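Local coordinates for protein importin-95 (Chaetomium thermophilum, PDB 4XRI) that serves as a nuclear transport receptor of the importin-beta family, a flexible HEAT-repeat protein that carries cargo into the nucleus and probably binds a small GTPase, at residues S793-A796 / L797-S800; E765-M768 / D769-G773; V202-A205 / A206-A209; A188-Q191 / G192-E196. The protein carries 2 engineered substitutions. All coordinates share one frame; numbering follows the deposited sequence.

Interaction 1 of 4, residues S793-A796 / L797-S800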
loop_
_atom_site.group_PDB
_atom_site.type_symbol
_atom_site.label_atom_id
_atom_site.label_comp_id
_atom_site.label_asym_id
_atom_site.label_seq_id
_atom_site.Cartn_x
_atom_site.Cartn_y
_atom_site.Cartn_z
ATOM N N SER A 793 21.229 27.368 14.727
ATOM C CA SER A 793 20.310 26.802 13.745
ATOM C C SER A 793 19.903 25.384 14.129
ATOM O O SER A 793 18.818 24.923 13.777
ATOM C CB SER A 793 20.943 26.805 12.353
ATOM O OG SER A 793 22.078 25.958 12.313
ATOM N N ILE A 794 20.776 24.691 14.854
ATOM C CA ILE A 794 20.472 23.342 15.313
ATOM C C ILE A 794 19.388 23.378 16.388
ATOM O O ILE A 794 18.438 22.596 16.350
ATOM C CB ILE A 794 21.719 22.634 15.868
ATOM C CG1 ILE A 794 22.795 22.522 14.786
ATOM C CG2 ILE A 794 21.356 21.254 16.398
ATOM C CD1 ILE A 794 24.058 21.830 15.256
ATOM N N PHE A 795 19.539 24.292 17.343
ATOM C CA PHE A 795 18.534 24.488 18.383
ATOM C C PHE A 795 17.198 24.904 17.782
ATOM O O PHE A 795 16.137 24.482 18.248
ATOM C CB PHE A 795 18.993 25.541 19.393
ATOM C CG PHE A 795 19.900 25.004 20.462
ATOM C CD1 PHE A 795 21.272 25.175 20.380
ATOM C CD2 PHE A 795 19.379 24.331 21.554
ATOM C CE1 PHE A 795 22.105 24.685 21.366
ATOM C CE2 PHE A 795 20.208 23.839 22.542
ATOM C CZ PHE A 795 21.573 24.014 22.448
ATOM N N ALA A 796 17.263 25.736 16.747
ATOM C CA ALA A 796 16.071 26.216 16.057
ATOM C C ALA A 796 15.246 25.053 15.520
ATOM O O ALA A 796 14.028 25.006 15.700
ATOM C CB ALA A 796 16.455 27.160 14.927
ATOM N N LEU A 797 15.921 24.113 14.869
ATOM C CA LEU A 797 15.264 22.927 14.337
ATOM C C LEU A 797 14.725 22.041 15.452
ATOM O O LEU A 797 13.606 21.536 15.365
ATOM C CB LEU A 797 16.228 22.133 13.459
ATOM C CG LEU A 797 15.726 20.775 12.970
ATOM C CD1 LEU A 797 14.401 20.912 12.232
ATOM C CD2 LEU A 797 16.766 20.152 12.075
ATOM N N LEU A 798 15.532 21.854 16.495
ATOM C CA LEU A 798 15.114 21.098 17.672
ATOM C C LEU A 798 13.796 21.627 18.223
ATOM O O LEU A 798 12.899 20.857 18.569
ATOM C CB LEU A 798 16.192 21.151 18.760
ATOM C CG LEU A 798 17.434 20.279 18.579
ATOM C CD1 LEU A 798 18.461 20.606 19.659
ATOM C CD2 LEU A 798 17.062 18.808 18.628
ATOM N N ASN A 799 13.684 22.949 18.290
ATOM C CA ASN A 799 12.470 23.594 18.767
ATOM C C ASN A 799 11.301 23.399 17.811
ATOM O O ASN A 799 10.164 23.203 18.241
ATOM C CB ASN A 799 12.717 25.087 18.990
ATOM C CG ASN A 799 11.482 25.813 19.478
ATOM O OD1 ASN A 799 11.038 25.615 20.610
ATOM N ND2 ASN A 799 10.919 26.663 18.627
ATOM N N SER A 800 11.587 23.453 16.514
ATOM C CA SER A 800 10.564 23.258 15.495
ATOM C C SER A 800 9.981 21.854 15.589
ATOM O O SER A 800 8.772 21.657 15.456
ATOM C CB SER A 800 11.142 23.500 14.100
ATOM O OG SER A 800 10.129 23.437 13.112
#

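Interaction 2 of 4, residues E765-M768 / D769-G773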
loop_
_atom_site.group_PDB
_atom_site.type_symbol
_atom_site.label_atom_id
_atom_site.label_comp_id
_atom_site.label_asym_id
_atom_site.label_seq_id
_atom_site.Cartn_x
_atom_site.Cartn_y
_atom_site.Cartn_z
ATOM N N GLU A 765 14.682 13.527 10.241
ATOM C CA GLU A 765 15.465 12.410 10.757
ATOM C C GLU A 765 16.854 12.466 10.138
ATOM O O GLU A 765 17.865 12.338 10.830
ATOM C CB GLU A 765 14.799 11.066 10.443
ATOM C CG GLU A 765 13.581 10.746 11.285
ATOM C CD GLU A 765 12.979 9.399 10.928
ATOM O OE1 GLU A 765 13.704 8.556 10.356
ATOM O OE2 GLU A 765 11.781 9.187 11.211
ATOM N N GLY A 766 16.882 12.668 8.824
ATOM C CA GLY A 766 18.119 12.786 8.077
ATOM C C GLY A 766 18.964 13.953 8.541
ATOM O O GLY A 766 20.161 13.794 8.777
ATOM N N ILE A 767 18.343 15.122 8.679
ATOM C CA ILE A 767 19.049 16.317 9.137
ATOM C C ILE A 767 19.694 16.096 10.499
ATOM O O ILE A 767 20.864 16.416 10.708
ATOM C CB ILE A 767 18.117 17.538 9.247
ATOM C CG1 ILE A 767 17.398 17.806 7.925
ATOM C CG2 ILE A 767 18.913 18.757 9.671
ATOM C CD1 ILE A 767 16.381 18.928 8.006
ATOM N N MET A 768 18.920 15.535 11.421
ATOM C CA MET A 768 19.391 15.304 12.782
ATOM C C MET A 768 20.542 14.303 12.811
ATOM O O MET A 768 21.502 14.474 13.559
ATOM C CB MET A 768 18.243 14.815 13.663
ATOM C CG MET A 768 18.391 15.177 15.125
ATOM S SD MET A 768 18.637 16.941 15.382
ATOM C CE MET A 768 17.235 17.617 14.511
ATOM N N ASP A 769 20.441 13.265 11.986
ATOM C CA ASP A 769 21.527 12.303 11.840
ATOM C C ASP A 769 22.779 13.002 11.322
ATOM O O ASP A 769 23.885 12.744 11.795
ATOM C CB ASP A 769 21.130 11.164 10.896
ATOM C CG ASP A 769 20.050 10.272 11.478
ATOM O OD1 ASP A 769 19.830 10.317 12.706
ATOM O OD2 ASP A 769 19.426 9.519 10.704
ATOM N N ALA A 770 22.588 13.887 10.347
ATOM C CA ALA A 770 23.685 14.643 9.756
ATOM C C ALA A 770 24.393 15.481 10.812
ATOM O O ALA A 770 25.610 15.381 10.974
ATOM C CB ALA A 770 23.177 15.528 8.626
ATOM N N TRP A 771 23.627 16.292 11.538
ATOM C CA TRP A 771 24.195 17.133 12.590
ATOM C C TRP A 771 24.907 16.294 13.646
ATOM O O TRP A 771 25.989 16.651 14.110
ATOM C CB TRP A 771 23.114 17.994 13.252
ATOM C CG TRP A 771 22.735 19.229 12.471
ATOM C CD1 TRP A 771 21.474 19.612 12.106
ATOM C CD2 TRP A 771 23.622 20.236 11.963
ATOM N NE1 TRP A 771 21.522 20.795 11.407
ATOM C CE2 TRP A 771 22.827 21.197 11.303
ATOM C CE3 TRP A 771 25.010 20.417 11.997
ATOM C CZ2 TRP A 771 23.371 22.322 10.689
ATOM C CZ3 TRP A 771 25.548 21.534 11.387
ATOM C CH2 TRP A 771 24.730 22.472 10.740
ATOM N N GLY A 772 24.301 15.165 13.998
ATOM C CA GLY A 772 24.876 14.256 14.974
ATOM C C GLY A 772 26.259 13.759 14.593
ATOM O O GLY A 772 27.175 13.768 15.410
ATOM N N GLY A 773 26.415 13.330 13.346
ATOM C CA GLY A 773 27.702 12.875 12.853
ATOM C C GLY A 773 28.700 14.012 12.749
ATOM O O GLY A 773 29.886 13.840 13.032
#

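Interaction 3 of 4, residues V202-A205 / A206-A209. With SO4 (sulfate ion), chain D.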
loop_
_atom_site.group_PDB
_atom_site.type_symbol
_atom_site.label_atom_id
_atom_site.label_comp_id
_atom_site.label_asym_id
_atom_site.label_seq_id
_atom_site.Cartn_x
_atom_site.Cartn_y
_atom_site.Cartn_z
ATOM N N VAL A 202 -35.196 4.068 -14.699
ATOM C CA VAL A 202 -35.126 5.331 -13.981
ATOM C C VAL A 202 -34.731 5.107 -12.525
ATOM O O VAL A 202 -33.875 5.812 -11.987
ATOM C CB VAL A 202 -36.478 6.081 -14.046
ATOM C CG1 VAL A 202 -36.488 7.261 -13.086
ATOM C CG2 VAL A 202 -36.765 6.534 -15.474
ATOM N N ARG A 203 -35.352 4.110 -11.900
ATOM C CA ARG A 203 -35.061 3.775 -10.508
ATOM C C ARG A 203 -33.597 3.401 -10.300
ATOM O O ARG A 203 -32.977 3.828 -9.323
ATOM C CB ARG A 203 -35.957 2.631 -10.026
ATOM C CG ARG A 203 -37.370 3.054 -9.647
ATOM C CD ARG A 203 -38.127 1.917 -8.973
ATOM N NE ARG A 203 -37.659 1.667 -7.613
ATOM C CZ ARG A 203 -38.035 0.629 -6.871
ATOM N NH1 ARG A 203 -38.879 -0.266 -7.364
ATOM N NH2 ARG A 203 -37.561 0.482 -5.641
ATOM N N PHE A 204 -33.043 2.613 -11.219
ATOM C CA PHE A 204 -31.644 2.212 -11.113
ATOM C C PHE A 204 -30.712 3.408 -11.261
ATOM O O PHE A 204 -29.734 3.543 -10.526
ATOM C CB PHE A 204 -31.283 1.160 -12.160
ATOM C CG PHE A 204 -29.825 0.801 -12.162
ATOM C CD1 PHE A 204 -29.269 0.137 -11.084
ATOM C CD2 PHE A 204 -29.009 1.138 -13.230
ATOM C CE1 PHE A 204 -27.931 -0.192 -11.068
ATOM C CE2 PHE A 204 -27.664 0.811 -13.220
ATOM C CZ PHE A 204 -27.125 0.143 -12.136
ATOM N N ALA A 205 -31.025 4.274 -12.220
ATOM C CA ALA A 205 -30.240 5.477 -12.456
ATOM C C ALA A 205 -30.300 6.395 -11.240
ATOM O O ALA A 205 -29.308 7.019 -10.865
ATOM C CB ALA A 205 -30.736 6.202 -13.695
ATOM N N ALA A 206 -31.476 6.461 -10.622
ATOM C CA ALA A 206 -31.699 7.339 -9.481
ATOM C C ALA A 206 -30.976 6.855 -8.230
ATOM O O ALA A 206 -30.363 7.649 -7.516
ATOM C CB ALA A 206 -33.185 7.469 -9.208
ATOM N N ILE A 207 -31.051 5.555 -7.959
ATOM C CA ILE A 207 -30.416 5.004 -6.768
ATOM C C ILE A 207 -28.895 5.061 -6.913
ATOM O O ILE A 207 -28.173 5.251 -5.934
ATOM C CB ILE A 207 -30.881 3.548 -6.486
ATOM C CG1 ILE A 207 -30.484 3.119 -5.072
ATOM C CG2 ILE A 207 -30.355 2.572 -7.529
ATOM C CD1 ILE A 207 -31.246 3.825 -3.982
ATOM N N THR A 208 -28.416 4.924 -8.146
ATOM C CA THR A 208 -26.992 5.025 -8.437
ATOM C C THR A 208 -26.521 6.455 -8.219
ATOM O O THR A 208 -25.455 6.695 -7.648
ATOM C CB THR A 208 -26.675 4.599 -9.883
ATOM O OG1 THR A 208 -27.188 3.284 -10.116
ATOM C CG2 THR A 208 -25.170 4.612 -10.128
ATOM N N ALA A 209 -27.331 7.401 -8.681
ATOM C CA ALA A 209 -27.023 8.818 -8.543
ATOM C C ALA A 209 -27.012 9.227 -7.075
ATOM O O ALA A 209 -26.187 10.041 -6.656
ATOM C CB ALA A 209 -28.023 9.655 -9.322
HETATM S S SO4 D . -40.775 -2.988 -6.186
HETATM O O1 SO4 D . -40.285 -2.715 -7.532
HETATM O O2 SO4 D . -40.011 -2.203 -5.221
HETATM O O3 SO4 D . -42.187 -2.630 -6.097
HETATM O O4 SO4 D . -40.618 -4.409 -5.899
#

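Interaction 4 of 4, residues A188-Q191 / G192-E196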
loop_
_atom_site.group_PDB
_atom_site.type_symbol
_atom_site.label_atom_id
_atom_site.label_comp_id
_atom_site.label_asym_id
_atom_site.label_seq_id
_atom_site.Cartn_x
_atom_site.Cartn_y
_atom_site.Cartn_z
ATOM N N ALA A 188 -35.143 15.081 -6.207
ATOM C CA ALA A 188 -35.210 14.510 -7.548
ATOM C C ALA A 188 -34.685 13.076 -7.588
ATOM O O ALA A 188 -35.296 12.205 -8.210
ATOM C CB ALA A 188 -34.435 15.378 -8.532
ATOM N N VAL A 189 -33.558 12.827 -6.924
ATOM C CA VAL A 189 -32.940 11.505 -6.976
ATOM C C VAL A 189 -33.691 10.496 -6.104
ATOM O O VAL A 189 -33.806 9.325 -6.467
ATOM C CB VAL A 189 -31.448 11.552 -6.555
ATOM C CG1 VAL A 189 -30.695 12.562 -7.413
ATOM C CG2 VAL A 189 -31.287 11.877 -5.083
ATOM N N VAL A 190 -34.216 10.950 -4.970
ATOM C CA VAL A 190 -34.935 10.061 -4.063
ATOM C C VAL A 190 -36.284 9.686 -4.661
ATOM O O VAL A 190 -36.680 8.516 -4.645
ATOM C CB VAL A 190 -35.149 10.699 -2.676
ATOM C CG1 VAL A 190 -36.181 9.910 -1.876
ATOM C CG2 VAL A 190 -33.835 10.773 -1.921
ATOM N N GLN A 191 -36.986 10.681 -5.191
ATOM C CA GLN A 191 -38.279 10.435 -5.821
ATOM C C GLN A 191 -38.129 9.553 -7.051
ATOM O O GLN A 191 -39.020 8.774 -7.381
ATOM C CB GLN A 191 -38.960 11.748 -6.202
ATOM C CG GLN A 191 -39.537 12.504 -5.017
ATOM C CD GLN A 191 -40.324 13.734 -5.425
ATOM O OE1 GLN A 191 -40.303 14.147 -6.586
ATOM N NE2 GLN A 191 -41.028 14.327 -4.466
ATOM N N GLY A 192 -36.992 9.668 -7.725
ATOM C CA GLY A 192 -36.731 8.848 -8.889
ATOM C C GLY A 192 -36.467 7.404 -8.509
ATOM O O GLY A 192 -36.684 6.497 -9.306
ATOM N N ALA A 193 -35.994 7.195 -7.285
ATOM C CA ALA A 193 -35.568 5.873 -6.832
ATOM C C ALA A 193 -36.699 5.080 -6.182
ATOM O O ALA A 193 -36.593 3.867 -6.003
ATOM C CB ALA A 193 -34.404 6.007 -5.860
ATOM N N ARG A 194 -37.782 5.769 -5.834
ATOM C CA ARG A 194 -38.891 5.142 -5.120
ATOM C C ARG A 194 -39.631 4.118 -5.968
ATOM O O ARG A 194 -39.597 4.169 -7.197
ATOM C CB ARG A 194 -39.869 6.206 -4.621
ATOM C CG ARG A 194 -39.510 6.752 -3.257
ATOM C CD ARG A 194 -40.402 7.911 -2.864
ATOM N NE ARG A 194 -40.048 8.431 -1.548
ATOM C CZ ARG A 194 -40.460 9.599 -1.071
ATOM N NH1 ARG A 194 -41.242 10.379 -1.805
ATOM N NH2 ARG A 194 -40.084 9.990 0.139
ATOM N N LYS A 195 -40.302 3.187 -5.297
ATOM C CA LYS A 195 -41.037 2.131 -5.984
ATOM C C LYS A 195 -42.265 2.694 -6.689
ATOM O O LYS A 195 -42.832 2.055 -7.574
ATOM C CB LYS A 195 -41.446 1.028 -5.005
ATOM C CG LYS A 195 -42.466 1.440 -3.955
ATOM C CD LYS A 195 -42.844 0.247 -3.086
ATOM C CE LYS A 195 -43.822 0.626 -1.986
ATOM N NZ LYS A 195 -43.257 1.646 -1.063
ATOM N N GLU A 196 -42.665 3.900 -6.298
ATOM C CA GLU A 196 -43.766 4.589 -6.959
ATOM C C GLU A 196 -43.366 5.005 -8.372
ATOM O O GLU A 196 -44.219 5.308 -9.205
ATOM C CB GLU A 196 -44.210 5.810 -6.150
ATOM C CG GLU A 196 -44.995 5.473 -4.890
ATOM C CD GLU A 196 -44.117 4.948 -3.770
ATOM O OE1 GLU A 196 -42.891 5.186 -3.810
ATOM O OE2 GLU A 196 -44.654 4.295 -2.850
#

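Interaction 1 of 4, residues S793-A796 / L797-S800
Leu798 reaches back over the preceding helical turn and touches both Ile794 and Phe795. Leu798 CD1 stands 4.3 Å from Phe795 CD2, approaching the ring obliquely, and 4.4 Å from Ile794 CG2, so one methyl group bridges two side chains of the earlier turn. The torsion about CA-CB (chi1 -76°) lays CG beside the backbone N of Leu798 and brings it to 3.4 Å from Ile794 O. Ile794 O also accepts Leu798 N at 3.0 Å in a nearly straight bond (N-H...O 167°). The backbone bonds from Leu797 to Ser793 and from Asn799 to Phe795 continue the alpha-helical i to i+4 pattern. Leu797 N sits well above the plane of the Ser793 carbonyl, whereas Asn799 N, 2.9 Å from Phe795 O, is less tilted. Ser793 OG bonds back to Tyr790 O, just ahead of the helix, and Ser800 OG crosses to Arg764 NH2 of helix 754-780. Helix 791-802 packs among neighbouring helices of the importin-beta solenoid. Phe795 makes an edge-to-face contact with Phe835 and packs on Ile840 of helix 838-849, Leu798 meets Ser815 and Ile819 of helix 809-825, and Leu797 lies against helix 754-780.

Interaction 2 of 4, residues E765-M768 / D769-G773
The indole of Trp771 is met at its pyrrole side by Ile767, whose CG2 lies 3.6 Å from Trp771 CD1 and 3.7 Å from Trp771 NE1. The two side chains run side by side, pointing the same way, one helical turn apart. Ile767 CG2 is anti to its own backbone N, and Trp771 CG is anti to the carbonyl carbon (chi1 -80°); together these torsions set methyl and ring alongside each other. Ile767 O approaches the indole obliquely and also accepts Trp771 N at 2.9 Å in a nearly straight bond (170°). The other flat group, the Asp769 carboxylate, folds back beside its own backbone N. Glu765 O lies over one face of it, above Asp769 CG at 3.1 Å, with Asp769 OD2 3.2 Å from Glu765 O, a meeting of acceptors that is probably unfavourable electrostatically. With the carboxylate gone, an alanine at this position is likely to leave a gap beside Glu765 O and to thin the packing on Ala814. Helix 754-780 is covered on several sides: Trp771 packs on Ala737 and Leu740 of helix 730-743, Met768 on Ile801 of helix 791-802 and Val818 of helix 809-825, and Ile767 on Leu715 of helix 711-725.

Interaction 3 of 4, residues V202-A205 / A206-A209
Within an alpha-helix of the HEAT-repeat solenoid, helix 200-212, Phe204 and Thr208 meet through a hydroxyl-to-backbone bond of the kind threonine often makes one turn back along a helix. Thr208 OG1, beside its own backbone N (chi1 -55°), donates to Phe204 O at 2.6 Å, and Thr208 N donates to the same oxygen at 3.1 Å. The two donors arrive from opposite faces of the carbonyl plane, gripping one acceptor twice and fixing the rotation of the threonine. Phe204, with CG anti to the backbone N (chi1 175°), lays its ring so that Thr208 OG1 sits over its centre, 3.6 Å above the plane. Replacing Phe204 by an alanine would probably strip this cover from the hydroxyl and remove the ring that packs on Arg244 of helix 243-260. Ile207 CG2 takes the crowded position between backbone N and carbonyl carbon, which brings it 3.2 Å from Phe204 O. Toward the start of the helix, Arg203 NE bonds to Ala193 O, tying this helix to the preceding one. Arg203 NH1 turns to a sulfate, probably from the crystallisation liquor, donating to sulfate O2 at 3.1 Å and weakly to sulfate O1 at 2.8 Å.

Interaction 4 of 4, residues A188-Q191 / G192-E196
With its chi1 at 166°, Val190 carries CG1 anti to the backbone N, and Arg194, extended from CG to NE after a first torsion of -88°, brings its guanidinium over that methyl. Val190 CG1 thus lies under one face of the guanidinium, 4.2 Å from Arg194 NE, with the two side chains crossing at a slant. Gln191 CG approaches the same group obliquely, 4.2 Å from Arg194 NH1. Nearer the backbone, the aliphatic part of Arg194 leans on the carbonyl of Val190, Arg194 CG standing 3.6 Å from Val190 O. Val190 O accepts Ala193 N at 3.0 Å, with the donor far above the carbonyl plane, and Arg194 N weakly at 3.2 Å. Ala193 N also makes a weak bond to Val189 O, so it is shared between the i-4 and i-3 carbonyls. One residue earlier, Gly192 N still bonds to Ala188 O at 3.1 Å, although bent (138°). Beyond Arg194, Lys195 NZ makes a long, weak salt bridge with Glu196 OE2 and a salt bridge with Glu236 OE1 of helix 224-238, while Arg194 and Val190 both pack on Tyr229 of that helix. Tightening from i-4 to i-3 bonding is characteristic of a last turn with 3-10 character at a helix C-terminus, here where helix 182-193 gives way to the loop before helix 200-212 in this HEAT-repeat protein.

How the interactions relate
From the N terminus, interaction 4 comes first, at the end of helix 182-193, followed by interaction 3 on helix 200-212, then interaction 2 on helix 754-780 and interaction 1 on helix 791-802. Each lies within a continuous stretch, so none closes a long loop; they run in series, without nesting or crossing. They form two touching pairs. Interactions 3 and 4 join consecutive helices, with Ala206 CB 3.4 Å from Gly192 C. Interactions 1 and 2 meet through Leu797 CD2, 3.5 Å from both Ile767 CG2 and Met768 CE. Between the pairs, the centres of interactions 2 and 3 lie about 58 Å apart, on opposite sides of the chain's centre.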